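Long-range contacts in putative acetyl-CoA acetyltransferase (Thermus thermophilus, PDB 1ULQ), which probably acts as a thiolase, transferring acyl groups between coenzyme A thioesters in lipid metabolism: residues E46-V51 against G108-G113; F380-M385 against A394-G399. All blocks are in the same frame, centred on the assembly; numbering follows the deposited sequence.

Contact 1 (E46-V51 against G108-G113); sequences EEVEDV and GKVYIG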
loop_
_atom_site.group_PDB
_atom_site.type_symbol
_atom_site.label_atom_id
_atom_site.label_comp_id
_atom_site.label_asym_id
_atom_site.label_seq_id
_atom_site.Cartn_x
_atom_site.Cartn_y
_atom_site.Cartn_z
ATOM N N GLU C 46 15.493 -37.301 10.149
ATOM C CA GLU C 46 14.346 -38.178 9.947
ATOM C C GLU C 46 13.737 -38.671 11.267
ATOM O O GLU C 46 12.606 -39.145 11.284
ATOM C CB GLU C 46 14.743 -39.380 9.084
ATOM C CG GLU C 46 16.137 -39.915 9.378
ATOM C CD GLU C 46 16.234 -41.418 9.179
ATOM O OE1 GLU C 46 15.854 -41.891 8.079
ATOM O OE2 GLU C 46 16.689 -42.119 10.123
ATOM N N GLU C 47 14.480 -38.548 12.365
ATOM C CA GLU C 47 14.018 -39.002 13.684
ATOM C C GLU C 47 13.021 -38.053 14.344
ATOM O O GLU C 47 12.210 -38.470 15.176
ATOM C CB GLU C 47 15.219 -39.197 14.626
ATOM C CG GLU C 47 16.132 -40.376 14.291
ATOM C CD GLU C 47 15.522 -41.710 14.656
ATOM O OE1 GLU C 47 16.148 -42.751 14.358
ATOM O OE2 GLU C 47 14.420 -41.719 15.243
ATOM N N VAL C 48 13.102 -36.776 13.978
ATOM C CA VAL C 48 12.213 -35.756 14.516
ATOM C C VAL C 48 10.772 -36.033 14.104
ATOM O O VAL C 48 10.478 -36.300 12.934
ATOM C CB VAL C 48 12.591 -34.360 14.010
ATOM C CG1 VAL C 48 11.795 -33.308 14.758
ATOM C CG2 VAL C 48 14.063 -34.130 14.184
ATOM N N GLU C 49 9.882 -35.944 15.086
ATOM C CA GLU C 49 8.458 -36.190 14.918
ATOM C C GLU C 49 7.679 -34.972 14.428
ATOM O O GLU C 49 6.903 -35.054 13.475
ATOM C CB GLU C 49 7.891 -36.643 16.257
ATOM C CG GLU C 49 6.403 -36.857 16.311
ATOM C CD GLU C 49 5.963 -38.033 15.488
ATOM O OE1 GLU C 49 6.813 -38.895 15.170
ATOM O OE2 GLU C 49 4.759 -38.099 15.171
ATOM N N ASP C 50 7.889 -33.839 15.081
ATOM C CA ASP C 50 7.175 -32.614 14.733
ATOM C C ASP C 50 8.032 -31.419 15.162
ATOM O O ASP C 50 8.915 -31.558 16.013
ATOM C CB ASP C 50 5.819 -32.614 15.466
ATOM C CG ASP C 50 4.912 -31.459 15.061
ATOM O OD1 ASP C 50 5.137 -30.865 13.984
ATOM O OD2 ASP C 50 3.955 -31.164 15.820
ATOM N N VAL C 51 7.793 -30.254 14.573
ATOM C CA VAL C 51 8.569 -29.070 14.938
ATOM C C VAL C 51 7.667 -27.915 15.325
ATOM O O VAL C 51 6.909 -27.403 14.510
ATOM C CB VAL C 51 9.505 -28.611 13.780
ATOM C CG1 VAL C 51 9.922 -27.174 13.991
ATOM C CG2 VAL C 51 10.748 -29.479 13.728
ATOM N N GLY C 108 5.344 -39.092 19.904
ATOM C CA GLY C 108 6.637 -39.271 19.280
ATOM C C GLY C 108 7.697 -39.369 20.351
ATOM O O GLY C 108 7.369 -39.327 21.540
ATOM N N LYS C 109 8.958 -39.493 19.941
ATOM C CA LYS C 109 10.058 -39.597 20.891
ATOM C C LYS C 109 11.067 -38.467 20.738
ATOM O O LYS C 109 11.912 -38.245 21.610
ATOM C CB LYS C 109 10.760 -40.942 20.724
ATOM C CG LYS C 109 9.848 -42.118 21.012
ATOM C CD LYS C 109 10.627 -43.354 21.368
ATOM C CE LYS C 109 9.735 -44.298 22.117
ATOM N NZ LYS C 109 9.190 -43.644 23.349
ATOM N N VAL C 110 10.968 -37.747 19.628
ATOM C CA VAL C 110 11.868 -36.637 19.344
ATOM C C VAL C 110 11.097 -35.426 18.836
ATOM O O VAL C 110 10.461 -35.489 17.786
ATOM C CB VAL C 110 12.889 -37.045 18.281
ATOM C CG1 VAL C 110 13.721 -35.854 17.880
ATOM C CG2 VAL C 110 13.764 -38.168 18.819
ATOM N N TYR C 111 11.158 -34.325 19.577
ATOM C CA TYR C 111 10.462 -33.096 19.190
ATOM C C TYR C 111 11.361 -31.860 19.259
ATOM O O TYR C 111 12.333 -31.831 20.014
ATOM C CB TYR C 111 9.261 -32.860 20.100
ATOM C CG TYR C 111 8.044 -33.708 19.807
ATOM C CD1 TYR C 111 8.001 -35.071 20.130
ATOM C CD2 TYR C 111 6.911 -33.135 19.235
ATOM C CE1 TYR C 111 6.842 -35.830 19.888
ATOM C CE2 TYR C 111 5.757 -33.882 18.993
ATOM C CZ TYR C 111 5.723 -35.219 19.321
ATOM O OH TYR C 111 4.548 -35.905 19.101
ATOM N N ILE C 112 11.037 -30.838 18.473
ATOM C CA ILE C 112 11.805 -29.597 18.502
ATOM C C ILE C 112 10.907 -28.445 18.944
ATOM O O ILE C 112 9.797 -28.283 18.439
ATOM C CB ILE C 112 12.395 -29.210 17.116
ATOM C CG1 ILE C 112 13.441 -30.225 16.663
ATOM C CG2 ILE C 112 13.047 -27.835 17.201
ATOM C CD1 ILE C 112 14.135 -29.831 15.358
ATOM N N GLY C 113 11.387 -27.657 19.898
ATOM C CA GLY C 113 10.635 -26.505 20.361
ATOM C C GLY C 113 11.471 -25.314 19.940
ATOM O O GLY C 113 12.634 -25.209 20.321
#
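Glu49 lies beside Tyr111 and points the same way, its aliphatic part covering one face of the ring. CB sits over that face, 4.1 Å from the ring centroid and 19° off the normal, which meets the geometry of a CH-pi contact. CG is anti to the backbone N (chi1 176°) and runs on over the phenol end, 3.5 Å from Tyr111 CZ. The chain bends at chi2, and CD comes to 4.0 Å from Gly108 CA. At the tip, OE1 stays near Gly108 CA, while OE2 forms a salt bridge with Lys304 of the second subunit. Asp50 OD2 likewise pairs with Arg87 of that subunit.

In the backbone, Glu49 N donates a nearly straight bond to Val110 O (2.8 Å, 166°), while Ile112 N reaches Asp50 O only weakly. Val51 and Ile112 form a parallel bridge, with Val51 CG2 packed 3.8 Å from Ile112 CD1. Strand 50-54 lies between 81-86 and 110-118, one strand in from the outermost strand of this chain, with strand 256-266 beyond Val110 and helix 91-104 against Tyr111.

Contact 2 (F380-M385 against A394-G399); sequences FGLATM and AVVVEG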
loop_
_atom_site.group_PDB
_atom_site.type_symbol
_atom_site.label_atom_id
_atom_site.label_comp_id
_atom_site.label_asym_id
_atom_site.label_seq_id
_atom_site.Cartn_x
_atom_site.Cartn_y
_atom_site.Cartn_z
ATOM N N PHE C 380 17.705 -26.613 39.921
ATOM C CA PHE C 380 16.417 -26.118 39.439
ATOM C C PHE C 380 16.459 -24.745 38.799
ATOM O O PHE C 380 16.970 -23.795 39.391
ATOM C CB PHE C 380 15.408 -26.112 40.580
ATOM C CG PHE C 380 15.239 -27.446 41.232
ATOM C CD1 PHE C 380 15.663 -27.656 42.537
ATOM C CD2 PHE C 380 14.664 -28.503 40.540
ATOM C CE1 PHE C 380 15.515 -28.900 43.148
ATOM C CE2 PHE C 380 14.512 -29.747 41.140
ATOM C CZ PHE C 380 14.939 -29.945 42.448
ATOM N N GLY C 381 15.903 -24.649 37.594
ATOM C CA GLY C 381 15.882 -23.385 36.891
ATOM C C GLY C 381 14.496 -22.961 36.448
ATOM O O GLY C 381 13.658 -23.789 36.139
ATOM N N LEU C 382 14.269 -21.656 36.402
ATOM C CA LEU C 382 12.987 -21.110 35.995
ATOM C C LEU C 382 13.119 -20.119 34.832
ATOM O O LEU C 382 13.943 -19.209 34.868
ATOM C CB LEU C 382 12.338 -20.405 37.180
ATOM C CG LEU C 382 10.976 -19.774 36.904
ATOM C CD1 LEU C 382 9.950 -20.885 36.684
ATOM C CD2 LEU C 382 10.574 -18.883 38.069
ATOM N N ALA C 383 12.295 -20.306 33.805
ATOM C CA ALA C 383 12.271 -19.432 32.636
ATOM C C ALA C 383 10.845 -18.888 32.519
ATOM O O ALA C 383 9.898 -19.651 32.315
ATOM C CB ALA C 383 12.634 -20.220 31.381
ATOM N N THR C 384 10.679 -17.576 32.655
ATOM C CA THR C 384 9.340 -16.999 32.567
ATOM C C THR C 384 9.306 -15.617 31.897
ATOM O O THR C 384 10.253 -14.847 32.009
ATOM C CB THR C 384 8.713 -16.955 33.962
ATOM O OG1 THR C 384 7.349 -16.556 33.858
ATOM C CG2 THR C 384 9.477 -16.020 34.861
ATOM N N MET C 385 8.217 -15.321 31.188
ATOM C CA MET C 385 8.066 -14.053 30.462
ATOM C C MET C 385 6.698 -13.378 30.573
ATOM O O MET C 385 5.692 -14.018 30.868
ATOM C CB MET C 385 8.304 -14.265 28.975
ATOM C CG MET C 385 9.586 -14.928 28.604
ATOM S SD MET C 385 9.595 -15.159 26.817
ATOM C CE MET C 385 8.498 -16.487 26.742
ATOM N N ALA C 394 5.552 -19.658 32.251
ATOM C CA ALA C 394 6.739 -20.056 33.004
ATOM C C ALA C 394 6.975 -21.559 32.873
ATOM O O ALA C 394 6.025 -22.355 32.818
ATOM C CB ALA C 394 6.583 -19.679 34.473
ATOM N N VAL C 395 8.249 -21.938 32.829
ATOM C CA VAL C 395 8.640 -23.336 32.695
ATOM C C VAL C 395 9.719 -23.693 33.700
ATOM O O VAL C 395 10.754 -23.029 33.751
ATOM C CB VAL C 395 9.190 -23.602 31.302
ATOM C CG1 VAL C 395 9.815 -24.982 31.234
ATOM C CG2 VAL C 395 8.082 -23.466 30.296
ATOM N N VAL C 396 9.487 -24.730 34.501
ATOM C CA VAL C 396 10.486 -25.139 35.484
ATOM C C VAL C 396 11.288 -26.313 34.942
ATOM O O VAL C 396 10.739 -27.294 34.448
ATOM C CB VAL C 396 9.859 -25.538 36.827
ATOM C CG1 VAL C 396 10.950 -25.768 37.848
ATOM C CG2 VAL C 396 8.920 -24.460 37.305
ATOM N N VAL C 397 12.599 -26.205 35.053
ATOM C CA VAL C 397 13.495 -27.225 34.549
ATOM C C VAL C 397 14.488 -27.725 35.608
ATOM O O VAL C 397 14.983 -26.948 36.435
ATOM C CB VAL C 397 14.233 -26.655 33.336
ATOM C CG1 VAL C 397 15.541 -27.348 33.126
ATOM C CG2 VAL C 397 13.360 -26.798 32.127
ATOM N N GLU C 398 14.763 -29.029 35.577
ATOM C CA GLU C 398 15.694 -29.662 36.512
ATOM C C GLU C 398 16.926 -30.105 35.734
ATOM O O GLU C 398 16.813 -30.816 34.736
ATOM C CB GLU C 398 15.030 -30.870 37.191
ATOM C CG GLU C 398 15.863 -31.519 38.312
ATOM C CD GLU C 398 15.086 -32.569 39.126
ATOM O OE1 GLU C 398 14.002 -33.008 38.668
ATOM O OE2 GLU C 398 15.567 -32.965 40.221
ATOM N N GLY C 399 18.099 -29.668 36.183
ATOM C CA GLY C 399 19.334 -30.022 35.502
ATOM C C GLY C 399 19.706 -31.484 35.665
ATOM O O GLY C 399 19.226 -32.145 36.592
#
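Phe380 has CG anti to its carbonyl carbon (chi1 -56°) and Glu398 has CG anti to its backbone N (chi1 -173°), and with these torsions the two side chains lie side by side, pointing the same way. They are a non-hydrogen-bonded pair in the beta hairpin of strands 380-387 and 391-399, part of the thiolase C-terminal domain. The axes of the two segments approach to 4.6 Å and run nearly antiparallel.

Glu398 CG comes to 3.6 Å from Phe380 CE2, and the carboxylate plane is turned 37° from the ring. OE2 approaches the ring obliquely. The charge is met by Arg280 and Arg282, both paired with OE1.

The backbone evidence is regular. Gly381 and Val397 exchange two almost straight bonds, and Ala383 and Val395 exchange two more, with their donors tilted somewhat from the carbonyl planes. Between these pairs, Leu382 CD1 reaches across to Val396 CG2 at 3.8 Å and also lies near Ala394 CB. Leu382, Thr384 and Ala394 share the face covered by Thr302 of helix 298-308. On the other face, Ala383 and Val397 meet helix 358-375, so the hairpin is layered between helices, consistent with the five-layered alpha-beta-alpha-beta-alpha thiolase fold.

Thr384 and Ala394 form the last non-hydrogen-bonded pair between the segments. This end leads toward Cys386, predicted to be a catalytic proton acceptor, whose side chain is about 8 Å from that of Thr384. Thr384 OG1, hydrogen-bonded to Ile393 O, lies 3.3 Å from Ala394 CB.

In the fold
The strands of both contacts belong to a continuous mixed series that can be followed from 81-86 to 318-321. Contact 1 joins strands 50-54 and 110-118, toward the end formed by strand 81-86, whereas contact 2 joins 391-399 and 380-387, next to the opposite outermost strand, 318-321. Strands 256-266, 4-16 and 279-288 come between them. Their centres are 21 Å apart and their nearest atoms about 11 Å, without touching. Along the chain contact 1 closes before contact 2 opens, and they fall in the N-terminal and C-terminal thiolase domains respectively. The two halves meet at 4-16 and 279-288, consistent with the two-halved thiolase fold, with a parallel pairing reaching a subunit interface and an antiparallel hairpin leading toward the predicted active site.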